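Local coordinates for protein homocysteine S-methyltransferase (PDB 5DMM) that catalyses methyl transfer from S-methylmethionine, or less efficiently S-adenosylmethionine, to homocysteine, with zinc as its cofactor, giving methionine, at residues Gln14-Asp20 against Gly62-Ile67; Phe193-Leu197 against Ile227-Ala231; Leu250-Ser256 against Leu291-Arg297; Gln276-Leu281 against Ala305-Ser310. All blocks are in the same frame, centred on the assembly; numbering follows the deposited sequence.

Interaction 1 of 4, residues Gln14-Asp20 against Gly62-Ile67; sequences QDILLLD and GAQCAI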
loop_
_atom_site.group_PDB
_atom_site.type_symbol
_atom_site.label_atom_id
_atom_site.label_comp_id
_atom_site.label_asym_id
_atom_site.label_seq_id
_atom_site.Cartn_x
_atom_site.Cartn_y
_atom_site.Cartn_z
ATOM N N GLN A 14 18.528 -4.176 -9.184
ATOM C CA GLN A 14 18.928 -3.546 -7.933
ATOM C C GLN A 14 18.338 -4.328 -6.775
ATOM O O GLN A 14 17.304 -4.961 -6.934
ATOM C CB GLN A 14 18.457 -2.093 -7.902
ATOM C CG GLN A 14 16.971 -1.979 -8.167
ATOM C CD GLN A 14 16.569 -0.666 -8.814
ATOM O OE1 GLN A 14 16.274 0.309 -8.127
ATOM N NE2 GLN A 14 16.544 -0.642 -10.143
ATOM N N ASP A 15 18.989 -4.287 -5.616
ATOM C CA ASP A 15 18.495 -5.006 -4.449
ATOM C C ASP A 15 17.219 -4.386 -3.873
ATOM O O ASP A 15 16.293 -5.100 -3.505
ATOM C CB ASP A 15 19.550 -5.043 -3.348
ATOM C CG ASP A 15 20.848 -5.722 -3.783
ATOM O OD1 ASP A 15 20.843 -6.551 -4.725
ATOM O OD2 ASP A 15 21.883 -5.416 -3.155
ATOM N N ILE A 16 17.201 -3.059 -3.779
ATOM C CA ILE A 16 16.125 -2.331 -3.105
ATOM C C ILE A 16 15.266 -1.542 -4.088
ATOM O O ILE A 16 15.800 -0.873 -4.972
ATOM C CB ILE A 16 16.689 -1.336 -2.041
ATOM C CG1 ILE A 16 17.486 -2.079 -0.965
ATOM C CG2 ILE A 16 15.563 -0.511 -1.404
ATOM C CD1 ILE A 16 16.753 -3.246 -0.369
ATOM N N LEU A 17 13.947 -1.647 -3.922
ATOM C CA LEU A 17 12.954 -0.829 -4.616
ATOM C C LEU A 17 12.341 0.133 -3.602
ATOM O O LEU A 17 11.774 -0.316 -2.606
ATOM C CB LEU A 17 11.872 -1.732 -5.224
ATOM C CG LEU A 17 10.922 -1.314 -6.336
ATOM C CD1 LEU A 17 10.335 -2.581 -6.950
ATOM C CD2 LEU A 17 9.821 -0.398 -5.815
ATOM N N LEU A 18 12.423 1.443 -3.833
ATOM C CA LEU A 18 11.887 2.369 -2.840
ATOM C C LEU A 18 10.406 2.647 -3.083
ATOM O O LEU A 18 9.981 2.874 -4.214
ATOM C CB LEU A 18 12.667 3.698 -2.820
ATOM C CG LEU A 18 14.097 3.642 -2.265
ATOM C CD1 LEU A 18 14.686 5.041 -2.252
ATOM C CD2 LEU A 18 14.134 3.033 -0.858
ATOM N N LEU A 19 9.626 2.607 -2.012
ATOM C CA LEU A 19 8.223 2.999 -2.074
ATOM C C LEU A 19 8.111 4.483 -1.768
ATOM O O LEU A 19 9.123 5.185 -1.690
ATOM C CB LEU A 19 7.389 2.171 -1.095
ATOM C CG LEU A 19 7.544 0.657 -1.268
ATOM C CD1 LEU A 19 6.668 -0.110 -0.279
ATOM C CD2 LEU A 19 7.225 0.260 -2.696
ATOM N N ASP A 20 6.884 4.969 -1.614
ATOM C CA ASP A 20 6.702 6.357 -1.235
ATOM C C ASP A 20 6.417 6.423 0.253
ATOM O O ASP A 20 6.660 5.461 0.979
ATOM C CB ASP A 20 5.567 7.007 -2.045
ATOM C CG ASP A 20 4.227 6.328 -1.835
ATOM O OD1 ASP A 20 4.154 5.280 -1.153
ATOM O OD2 ASP A 20 3.228 6.851 -2.375
ATOM N N GLY A 62 13.049 9.970 -4.752
ATOM C CA GLY A 62 13.662 8.693 -5.051
ATOM C C GLY A 62 12.719 7.507 -5.080
ATOM O O GLY A 62 13.147 6.391 -5.382
ATOM N N ALA A 63 11.439 7.730 -4.768
ATOM C CA ALA A 63 10.455 6.649 -4.819
ATOM C C ALA A 63 10.379 6.068 -6.223
ATOM O O ALA A 63 10.394 6.801 -7.203
ATOM C CB ALA A 63 9.068 7.147 -4.380
ATOM N N GLN A 64 10.289 4.745 -6.324
ATOM C CA GLN A 64 10.115 4.116 -7.621
ATOM C C GLN A 64 8.723 3.511 -7.751
ATOM O O GLN A 64 8.376 2.951 -8.794
ATOM C CB GLN A 64 11.197 3.055 -7.841
ATOM C CG GLN A 64 12.586 3.676 -7.779
ATOM C CD GLN A 64 13.665 2.672 -7.446
ATOM O OE1 GLN A 64 13.871 2.329 -6.280
ATOM N NE2 GLN A 64 14.367 2.203 -8.467
ATOM N N CYS A 65 7.938 3.642 -6.684
ATOM C CA CYS A 65 6.543 3.203 -6.690
ATOM C C CYS A 65 5.675 4.169 -5.894
ATOM O O CYS A 65 5.938 4.417 -4.716
ATOM C CB CYS A 65 6.417 1.786 -6.110
ATOM S SG CYS A 65 4.739 1.085 -6.264
ATOM N N ALA A 66 4.644 4.717 -6.538
ATOM C CA ALA A 66 3.651 5.517 -5.840
ATOM C C ALA A 66 2.490 4.653 -5.370
ATOM O O ALA A 66 2.048 3.757 -6.090
ATOM C CB ALA A 66 3.127 6.646 -6.747
ATOM N N ILE A 67 1.984 4.919 -4.173
ATOM C CA ILE A 67 0.788 4.216 -3.701
ATOM C C ILE A 67 -0.391 5.181 -3.761
ATOM O O ILE A 67 -0.330 6.251 -3.179
ATOM C CB ILE A 67 0.964 3.669 -2.277
ATOM C CG1 ILE A 67 2.154 2.705 -2.248
ATOM C CG2 ILE A 67 -0.320 2.971 -1.808
ATOM C CD1 ILE A 67 2.528 2.171 -0.860
#
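Q64 ties itself to segment 14-20 through both ends of its side-chain amide, a task suited to a group that donates and accepts at once. Its NE2 donates to Q14 OE1 at 2.7 Å, almost straight at 175°, with the acceptor lying in the plane of the Q64 amide while the two amide planes are turned 32° apart. Its OE1 takes the backbone N of L18 at 3.0 Å, and Q64 N returns a bond of 2.8 Å to L18 O. Gripped on each side, the Q64 amide can hardly flip. Further along, D20 OD2 receives I67 N at 2.9 Å from above the carboxylate plane. The D20 carboxylate is put there by a chi1 of 61°, which sets CG between its backbone N and carbonyl carbon, and its other oxygen, OD1, lies 3.4 Å from I67 CG1. Packing fills in the rest: L17 and L19 each bring a CD2 methyl to C65 CB, that of L19 at 3.8 Å, while L18 CD1 comes to 3.7 Å from G62 O. G62 suits its place because its positive phi ends helix 48-61 in a Schellman motif. Strand 17-18, the helices after it and strand 65-67 form a parallel crossover, and this pairing of first and second strands closes the TIM barrel, with I67 entering the homocysteine pocket.

Interaction 2 of 4, residues Phe193-Leu197 against Ile227-Ala231; sequences FSFTL and INCIA. With ZN (zinc ion), chain B.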
loop_
_atom_site.group_PDB
_atom_site.type_symbol
_atom_site.label_atom_id
_atom_site.label_comp_id
_atom_site.label_asym_id
_atom_site.label_seq_id
_atom_site.Cartn_x
_atom_site.Cartn_y
_atom_site.Cartn_z
ATOM N N PHE A 193 0.894 -8.172 -0.360
ATOM C CA PHE A 193 0.054 -8.213 0.826
ATOM C C PHE A 193 0.904 -7.796 2.016
ATOM O O PHE A 193 1.917 -8.443 2.322
ATOM C CB PHE A 193 -0.519 -9.622 1.059
ATOM C CG PHE A 193 -1.753 -9.940 0.239
ATOM C CD1 PHE A 193 -1.770 -9.745 -1.138
ATOM C CD2 PHE A 193 -2.882 -10.473 0.843
ATOM C CE1 PHE A 193 -2.915 -10.050 -1.897
ATOM C CE2 PHE A 193 -4.029 -10.787 0.090
ATOM C CZ PHE A 193 -4.041 -10.574 -1.279
ATOM N N SER A 194 0.500 -6.715 2.667
ATOM C CA SER A 194 1.219 -6.219 3.826
ATOM C C SER A 194 0.291 -6.173 5.036
ATOM O O SER A 194 -0.874 -5.791 4.913
ATOM C CB SER A 194 1.813 -4.847 3.523
ATOM O OG SER A 194 2.483 -4.332 4.662
ATOM N N PHE A 195 0.828 -6.556 6.196
ATOM C CA PHE A 195 0.048 -6.876 7.393
ATOM C C PHE A 195 0.327 -5.965 8.581
ATOM O O PHE A 195 1.435 -5.428 8.713
ATOM C CB PHE A 195 0.336 -8.322 7.832
ATOM C CG PHE A 195 0.396 -9.293 6.696
ATOM C CD1 PHE A 195 -0.726 -9.528 5.917
ATOM C CD2 PHE A 195 1.569 -9.959 6.401
ATOM C CE1 PHE A 195 -0.678 -10.414 4.862
ATOM C CE2 PHE A 195 1.625 -10.853 5.341
ATOM C CZ PHE A 195 0.500 -11.075 4.571
ATOM N N THR A 196 -0.667 -5.820 9.462
ATOM C CA THR A 196 -0.410 -5.301 10.808
ATOM C C THR A 196 -0.324 -6.479 11.779
ATOM O O THR A 196 -0.909 -7.546 11.537
ATOM C CB THR A 196 -1.483 -4.305 11.297
ATOM O OG1 THR A 196 -2.758 -4.952 11.373
ATOM C CG2 THR A 196 -1.551 -3.107 10.374
ATOM N N LEU A 197 0.407 -6.280 12.871
ATOM C CA LEU A 197 0.799 -7.386 13.737
ATOM C C LEU A 197 0.359 -7.204 15.178
ATOM O O LEU A 197 0.242 -6.079 15.667
ATOM C CB LEU A 197 2.322 -7.565 13.696
ATOM C CG LEU A 197 2.918 -7.855 12.320
ATOM C CD1 LEU A 197 4.417 -7.936 12.411
ATOM C CD2 LEU A 197 2.354 -9.136 11.705
ATOM N N ILE A 227 5.155 -5.915 5.985
ATOM C CA ILE A 227 4.505 -5.228 7.092
ATOM C C ILE A 227 4.450 -3.719 6.844
ATOM O O ILE A 227 5.342 -3.143 6.216
ATOM C CB ILE A 227 5.242 -5.511 8.418
ATOM C CG1 ILE A 227 6.715 -5.136 8.260
ATOM C CG2 ILE A 227 5.081 -6.985 8.804
ATOM C CD1 ILE A 227 7.539 -5.206 9.555
ATOM N N ASN A 228 3.392 -3.072 7.316
ATOM C CA ASN A 228 3.335 -1.618 7.246
ATOM C C ASN A 228 2.490 -1.065 8.381
ATOM O O ASN A 228 1.760 -1.810 9.037
ATOM C CB ASN A 228 2.783 -1.153 5.888
ATOM C CG ASN A 228 1.290 -1.438 5.729
ATOM O OD1 ASN A 228 0.878 -2.590 5.563
ATOM N ND2 ASN A 228 0.475 -0.378 5.753
ATOM N N CYS A 229 2.598 0.238 8.605
ATOM C CA CYS A 229 1.843 0.916 9.654
ATOM C C CYS A 229 2.148 0.304 11.015
ATOM O O CYS A 229 1.265 0.095 11.836
ATOM C CB CYS A 229 0.345 0.863 9.349
ATOM S SG CYS A 229 -0.598 2.180 10.167
ATOM N N ILE A 230 3.425 0.022 11.236
ATOM C CA ILE A 230 3.902 -0.579 12.476
ATOM C C ILE A 230 5.009 0.316 13.040
ATOM O O ILE A 230 5.623 1.082 12.297
ATOM C CB ILE A 230 4.417 -2.019 12.226
ATOM C CG1 ILE A 230 4.875 -2.702 13.518
ATOM C CG2 ILE A 230 5.552 -2.007 11.204
ATOM C CD1 ILE A 230 5.439 -4.107 13.284
ATOM N N ALA A 231 5.246 0.241 14.349
ATOM C CA ALA A 231 6.279 1.052 14.993
ATOM C C ALA A 231 7.670 0.679 14.501
ATOM O O ALA A 231 7.952 -0.494 14.261
ATOM C CB ALA A 231 6.206 0.902 16.505
HETATM ZN ZN ZN B . 0.223 3.456 8.124
#
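F195 and I227 form a parallel beta bridge, their CA atoms 4.8 Å apart, where strands 191-197 and 222-228 run side by side. The bridge is lightly bonded within these segments: N228 N reaches F195 O in a weak hydrogen bond of 3.4 Å, and I227 CA adds a CH···O contact to the same oxygen. Beyond N228 the chain turns out of the strand, and C229 adopts positive phi.

Between the two backbones S194 OG donates to N228 OD1 at a short 2.5 Å, approaching only slightly tilted from the carbonyl plane, with a C=O···donor angle of 119°. The serine reaches so far because OG stands anti to its backbone N (chi1 178°). A serine hydroxyl is short enough to sit between the two backbones and still meet the N228 amide. On the face that carries F195 and I227, L197 CD1 touches I227 CG2 at 3.8 Å, the two side chains crossing at about a right angle, and the same methyl lies 4.1 Å from I230 CD1; helix 235-243 packs on these apolar groups.

N228 OD1 also accepts the backbone N of T169, so two donors fix the amide beside the homocysteine site. Next in sequence, C229 SG binds zinc at 2.5 Å, together with C295. S194 and T169 thus hold the N228 amide next to C229, which is consistent with an ordered strand end presenting the C229 sulfur to the metal.

Interaction 3 of 4, residues Leu250-Ser256 against Leu291-Arg297; sequences LVVYPNS and LIGGCCR. With ZN (zinc ion), chain B; BME (beta-mercaptoethanol), chain E.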
loop_
_atom_site.group_PDB
_atom_site.type_symbol
_atom_site.label_atom_id
_atom_site.label_comp_id
_atom_site.label_asym_id
_atom_site.label_seq_id
_atom_site.Cartn_x
_atom_site.Cartn_y
_atom_site.Cartn_z
ATOM N N LEU A 250 10.396 -9.051 0.440
ATOM C CA LEU A 250 9.615 -8.588 1.583
ATOM C C LEU A 250 9.402 -7.083 1.527
ATOM O O LEU A 250 10.272 -6.330 1.078
ATOM C CB LEU A 250 10.288 -8.975 2.901
ATOM C CG LEU A 250 10.425 -10.484 3.175
ATOM C CD1 LEU A 250 11.068 -10.706 4.548
ATOM C CD2 LEU A 250 9.073 -11.219 3.069
ATOM N N VAL A 251 8.237 -6.665 2.011
ATOM C CA VAL A 251 7.814 -5.273 1.985
ATOM C C VAL A 251 7.870 -4.674 3.385
ATOM O O VAL A 251 7.466 -5.307 4.353
ATOM C CB VAL A 251 6.365 -5.146 1.440
ATOM C CG1 VAL A 251 5.935 -3.700 1.399
ATOM C CG2 VAL A 251 6.245 -5.776 0.066
ATOM N N VAL A 252 8.354 -3.443 3.499
ATOM C CA VAL A 252 8.364 -2.806 4.801
ATOM C C VAL A 252 8.211 -1.297 4.658
ATOM O O VAL A 252 8.996 -0.641 3.986
ATOM C CB VAL A 252 9.656 -3.153 5.606
ATOM C CG1 VAL A 252 10.928 -2.849 4.808
ATOM C CG2 VAL A 252 9.677 -2.422 6.933
ATOM N N TYR A 253 7.153 -0.764 5.248
ATOM C CA TYR A 253 7.023 0.674 5.348
ATOM C C TYR A 253 6.344 1.046 6.660
ATOM O O TYR A 253 5.119 0.990 6.784
ATOM C CB TYR A 253 6.293 1.283 4.134
ATOM C CG TYR A 253 5.039 0.629 3.556
ATOM C CD1 TYR A 253 3.836 1.329 3.517
ATOM C CD2 TYR A 253 5.080 -0.628 2.954
ATOM C CE1 TYR A 253 2.688 0.779 2.944
ATOM C CE2 TYR A 253 3.934 -1.191 2.384
ATOM C CZ TYR A 253 2.747 -0.478 2.378
ATOM O OH TYR A 253 1.608 -1.021 1.820
ATOM N N PRO A 254 7.165 1.405 7.657
ATOM C CA PRO A 254 6.691 1.656 9.017
ATOM C C PRO A 254 6.261 3.100 9.235
ATOM O O PRO A 254 6.444 3.959 8.365
ATOM C CB PRO A 254 7.917 1.329 9.866
ATOM C CG PRO A 254 9.061 1.781 8.994
ATOM C CD PRO A 254 8.644 1.379 7.594
ATOM N N ASN A 255 5.689 3.354 10.402
ATOM C CA ASN A 255 5.374 4.713 10.807
ATOM C C ASN A 255 6.645 5.464 11.169
ATOM O O ASN A 255 7.668 4.857 11.489
ATOM C CB ASN A 255 4.406 4.698 11.982
ATOM C CG ASN A 255 3.128 3.961 11.657
ATOM O OD1 ASN A 255 2.676 3.978 10.523
ATOM N ND2 ASN A 255 2.554 3.294 12.645
ATOM N N SER A 256 6.571 6.786 11.088
ATOM C CA SER A 256 7.687 7.657 11.430
ATOM C C SER A 256 8.075 7.465 12.889
ATOM O O SER A 256 7.226 7.167 13.728
ATOM C CB SER A 256 7.311 9.122 11.166
ATOM O OG SER A 256 8.413 9.986 11.364
ATOM N N LEU A 291 11.347 -4.050 -0.810
ATOM C CA LEU A 291 10.446 -2.926 -1.101
ATOM C C LEU A 291 10.337 -2.135 0.181
ATOM O O LEU A 291 9.787 -2.632 1.164
ATOM C CB LEU A 291 9.061 -3.401 -1.570
ATOM C CG LEU A 291 8.882 -3.919 -3.002
ATOM C CD1 LEU A 291 9.565 -5.254 -3.190
ATOM C CD2 LEU A 291 7.407 -4.043 -3.392
ATOM N N ILE A 292 10.871 -0.912 0.180
ATOM C CA ILE A 292 11.025 -0.147 1.403
ATOM C C ILE A 292 10.481 1.285 1.234
ATOM O O ILE A 292 10.809 1.978 0.275
ATOM C CB ILE A 292 12.500 -0.100 1.832
ATOM C CG1 ILE A 292 13.030 -1.533 1.970
ATOM C CG2 ILE A 292 12.676 0.685 3.135
ATOM C CD1 ILE A 292 14.408 -1.629 2.526
ATOM N N GLY A 293 9.637 1.705 2.164
ATOM C CA GLY A 293 9.137 3.070 2.153
ATOM C C GLY A 293 8.690 3.503 3.528
ATOM O O GLY A 293 9.200 3.013 4.529
ATOM N N GLY A 294 7.720 4.415 3.574
ATOM C CA GLY A 294 7.229 4.927 4.842
ATOM C C GLY A 294 5.718 4.921 4.928
ATOM O O GLY A 294 5.019 4.980 3.914
ATOM N N CYS A 295 5.208 4.861 6.151
ATOM C CA CYS A 295 3.771 4.927 6.378
ATOM C C CYS A 295 3.440 6.225 7.139
ATOM O O CYS A 295 3.886 7.306 6.746
ATOM C CB CYS A 295 3.292 3.677 7.131
ATOM S SG CYS A 295 1.603 3.105 6.718
ATOM N N CYS A 296 2.695 6.117 8.233
ATOM C CA CYS A 296 2.139 7.295 8.913
ATOM C C CYS A 296 3.198 8.278 9.379
ATOM O O CYS A 296 4.205 7.894 9.978
ATOM C CB CYS A 296 1.280 6.871 10.108
ATOM S SG CYS A 296 -0.359 6.219 9.678
ATOM N N ARG A 297 2.956 9.547 9.060
ATOM C CA ARG A 297 3.785 10.685 9.473
ATOM C C ARG A 297 5.141 10.741 8.772
ATOM O O ARG A 297 5.970 11.598 9.079
ATOM C CB ARG A 297 3.970 10.692 10.993
ATOM C CG ARG A 297 2.652 10.817 11.746
ATOM C CD ARG A 297 2.851 10.896 13.244
ATOM N NE ARG A 297 3.723 9.837 13.738
ATOM C CZ ARG A 297 3.333 8.591 13.992
ATOM N NH1 ARG A 297 4.214 7.705 14.438
ATOM N NH2 ARG A 297 2.071 8.229 13.797
HETATM ZN ZN ZN B . 0.223 3.456 8.124
HETATM C C1 BME E . -0.840 9.841 7.751
HETATM C C2 BME E . -1.048 8.740 8.784
HETATM O O1 BME E . 0.286 10.625 8.078
HETATM S S2 BME E . -1.146 7.097 8.020
HETATM O O HOH W 1 9.341 11.932 9.000
#
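V252 and I292 lie side by side and point the same way, CG1 against CG1 at 3.8 Å, while on the other face of the sheet V251 CG2 meets L291 CB at a slant. Branched apolar side chains suit both faces: the V252 side packs on helix 281-286, and the V251 side turns to the barrel interior. Between them the backbones bond as parallel strands, V252 N donating to L291 O almost straight in line with the carbonyl. These are the seventh and eighth strands of the TIM barrel, whose C-terminal ends carry the active site. There Y253 CB sits 3.3 Å from G293 C, so close an approach suiting a residue without a side chain. The Y253 ring meets C295 SG obliquely, 5.3 Å from sulfur to ring centroid, and its hydroxyl bonds to E168 and W192. C295 SG binds zinc at 2.0 Å, and C295 N donates to P254 O at 2.7 Å. N255 turns OD1 to C296 N, 3.1 Å away, with CB of that cysteine almost as near. C296, predicted as a further zinc ligand, is here disulfide-linked to beta-mercaptoethanol, probably from the crystallisation liquor, whose O1 takes R297 N. At the exposed end of the contact, R297 bends at chi3 (-50°), and its NH1 reaches S256 O weakly.

Interaction 4 of 4, residues Gln276-Leu281 against Ala305-Ser310; sequences QLADYL and ALKARS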
loop_
_atom_site.group_PDB
_atom_site.type_symbol
_atom_site.label_atom_id
_atom_site.label_comp_id
_atom_site.label_asym_id
_atom_site.label_seq_id
_atom_site.Cartn_x
_atom_site.Cartn_y
_atom_site.Cartn_z
ATOM N N GLN A 276 15.795 7.015 13.464
ATOM C CA GLN A 276 15.510 7.440 12.098
ATOM C C GLN A 276 15.178 6.251 11.198
ATOM O O GLN A 276 15.852 5.223 11.236
ATOM C CB GLN A 276 16.698 8.210 11.523
ATOM C CG GLN A 276 16.592 8.504 10.037
ATOM C CD GLN A 276 16.405 9.981 9.751
ATOM O OE1 GLN A 276 16.903 10.835 10.487
ATOM N NE2 GLN A 276 15.676 10.290 8.681
ATOM N N LEU A 277 14.150 6.414 10.373
ATOM C CA LEU A 277 13.671 5.338 9.514
ATOM C C LEU A 277 14.784 4.788 8.612
ATOM O O LEU A 277 15.025 3.577 8.571
ATOM C CB LEU A 277 12.470 5.832 8.685
ATOM C CG LEU A 277 11.695 4.793 7.873
ATOM C CD1 LEU A 277 10.281 5.277 7.563
ATOM C CD2 LEU A 277 12.400 4.441 6.569
ATOM N N ALA A 278 15.488 5.675 7.916
ATOM C CA ALA A 278 16.513 5.244 6.970
ATOM C C ALA A 278 17.703 4.524 7.626
ATOM O O ALA A 278 18.421 3.792 6.951
ATOM C CB ALA A 278 17.007 6.429 6.167
ATOM N N ASP A 279 17.907 4.717 8.928
ATOM C CA ASP A 279 19.007 4.038 9.630
ATOM C C ASP A 279 18.834 2.523 9.666
ATOM O O ASP A 279 19.802 1.787 9.884
ATOM C CB ASP A 279 19.145 4.558 11.062
ATOM C CG ASP A 279 19.683 5.974 11.121
ATOM O OD1 ASP A 279 20.291 6.423 10.127
ATOM O OD2 ASP A 279 19.497 6.635 12.160
ATOM N N TYR A 280 17.601 2.064 9.462
ATOM C CA TYR A 280 17.274 0.641 9.518
ATOM C C TYR A 280 17.519 -0.117 8.220
ATOM O O TYR A 280 17.414 -1.344 8.188
ATOM C CB TYR A 280 15.808 0.464 9.908
ATOM C CG TYR A 280 15.519 0.729 11.359
ATOM C CD1 TYR A 280 15.397 -0.321 12.258
ATOM C CD2 TYR A 280 15.365 2.032 11.837
ATOM C CE1 TYR A 280 15.131 -0.089 13.584
ATOM C CE2 TYR A 280 15.101 2.273 13.161
ATOM C CZ TYR A 280 14.985 1.208 14.033
ATOM O OH TYR A 280 14.725 1.436 15.363
ATOM N N LEU A 281 17.824 0.601 7.146
ATOM C CA LEU A 281 17.919 -0.013 5.831
ATOM C C LEU A 281 18.864 -1.240 5.788
ATOM O O LEU A 281 18.498 -2.273 5.217
ATOM C CB LEU A 281 18.330 1.041 4.803
ATOM C CG LEU A 281 18.611 0.636 3.354
ATOM C CD1 LEU A 281 17.580 -0.330 2.829
ATOM C CD2 LEU A 281 18.644 1.879 2.479
ATOM N N ALA A 305 16.169 10.242 2.507
ATOM C CA ALA A 305 17.173 9.614 3.364
ATOM C C ALA A 305 17.436 8.154 2.968
ATOM O O ALA A 305 18.576 7.698 2.987
ATOM C CB ALA A 305 16.751 9.692 4.825
ATOM N N LEU A 306 16.387 7.424 2.604
ATOM C CA LEU A 306 16.551 6.022 2.208
ATOM C C LEU A 306 17.348 5.933 0.926
ATOM O O LEU A 306 18.213 5.059 0.769
ATOM C CB LEU A 306 15.189 5.337 2.029
ATOM C CG LEU A 306 14.440 4.948 3.310
ATOM C CD1 LEU A 306 12.994 4.642 3.007
ATOM C CD2 LEU A 306 15.098 3.736 3.950
ATOM N N LYS A 307 17.064 6.854 0.018
ATOM C CA LYS A 307 17.710 6.905 -1.285
ATOM C C LYS A 307 19.216 7.119 -1.121
ATOM O O LYS A 307 20.026 6.455 -1.772
ATOM C CB LYS A 307 17.078 8.017 -2.128
ATOM C CG LYS A 307 17.679 8.230 -3.511
ATOM C CD LYS A 307 17.440 7.027 -4.400
ATOM C CE LYS A 307 17.947 7.263 -5.812
ATOM N NZ LYS A 307 17.735 6.055 -6.665
ATOM N N ALA A 308 19.575 8.025 -0.216
ATOM C CA ALA A 308 20.973 8.345 0.046
ATOM C C ALA A 308 21.709 7.165 0.670
ATOM O O ALA A 308 22.888 6.959 0.395
ATOM C CB ALA A 308 21.076 9.565 0.942
ATOM N N ARG A 309 21.013 6.388 1.495
ATOM C CA ARG A 309 21.637 5.250 2.175
ATOM C C ARG A 309 21.664 3.991 1.321
ATOM O O ARG A 309 22.289 3.002 1.687
ATOM C CB ARG A 309 20.928 4.971 3.504
ATOM C CG ARG A 309 21.300 5.983 4.584
ATOM C CD ARG A 309 20.418 5.868 5.817
ATOM N NE ARG A 309 20.890 6.697 6.928
ATOM C CZ ARG A 309 20.657 8.001 7.050
ATOM N NH1 ARG A 309 19.963 8.648 6.119
ATOM N NH2 ARG A 309 21.128 8.663 8.102
ATOM N N SER A 310 20.990 4.030 0.178
ATOM C CA SER A 310 20.995 2.893 -0.728
ATOM C C SER A 310 21.837 3.182 -1.963
ATOM O O SER A 310 22.671 2.365 -2.358
ATOM C CB SER A 310 19.565 2.520 -1.133
ATOM O OG SER A 310 18.938 3.571 -1.840
#
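R309 reaches D279 on an extended arm: with chi2 at 170° and chi3 at 172°, its chain runs straight from CG to NE and carries the guanidinium across to the turn. D279 answers with CG beside its own backbone N (chi1 -71°), which swings the carboxylate round although its CB points away from the helix. The resulting salt bridge joins OD1 of D279 to NH2 of R309 at 3.1 Å. The planes of the two groups are well twisted apart, and OD1 is the carboxylate oxygen that meets the guanidinium, close to NE as well as NH2. Being at the surface, the pair is probably softened by solvent.

The aliphatic part of the arginine works too, CD resting 3.5 Å from A278 CB. That methyl also meets A305 CB at 3.5 Å; two small alanine methyls let the turn and the helix come this close. On the buried side, L277 CD2 lies 3.6 Å from L306 CD1, the two leucines crossing at a slant. L281 extends CD2 along the last helical turn, to L306 O at 3.6 Å and to S310 CB just beyond.

The short 3-10 turn 278-280 thus leads into helix 281-286 while leaning on the C-terminal helix 300-309. Inward, L281 and L306 both pack on I292 of strand 289-292, L306 touches L18 of strand 17-18, and L277 lies against P254 and T298.

How the interactions relate
From the N terminus, interaction 1 closes a largely helical loop of 41 residues and joins the first barrel strand to the second. Interaction 2 follows as a separate loop, pairing the fifth and sixth strands. Interactions 3 and 4 cross, their segments alternating along the chain: the seventh strand pairs with the eighth, and the turn before helix 281-286 packs on the C-terminal helix. Interaction 3 is central: I227 of strand 222-228 bonds to V251, while L17 and L19 bond to I292, linking interactions 2 and 1 around the sheet. Interactions 2 and 3 share the zinc, and interaction 4 covers the outer side of interactions 1 and 3.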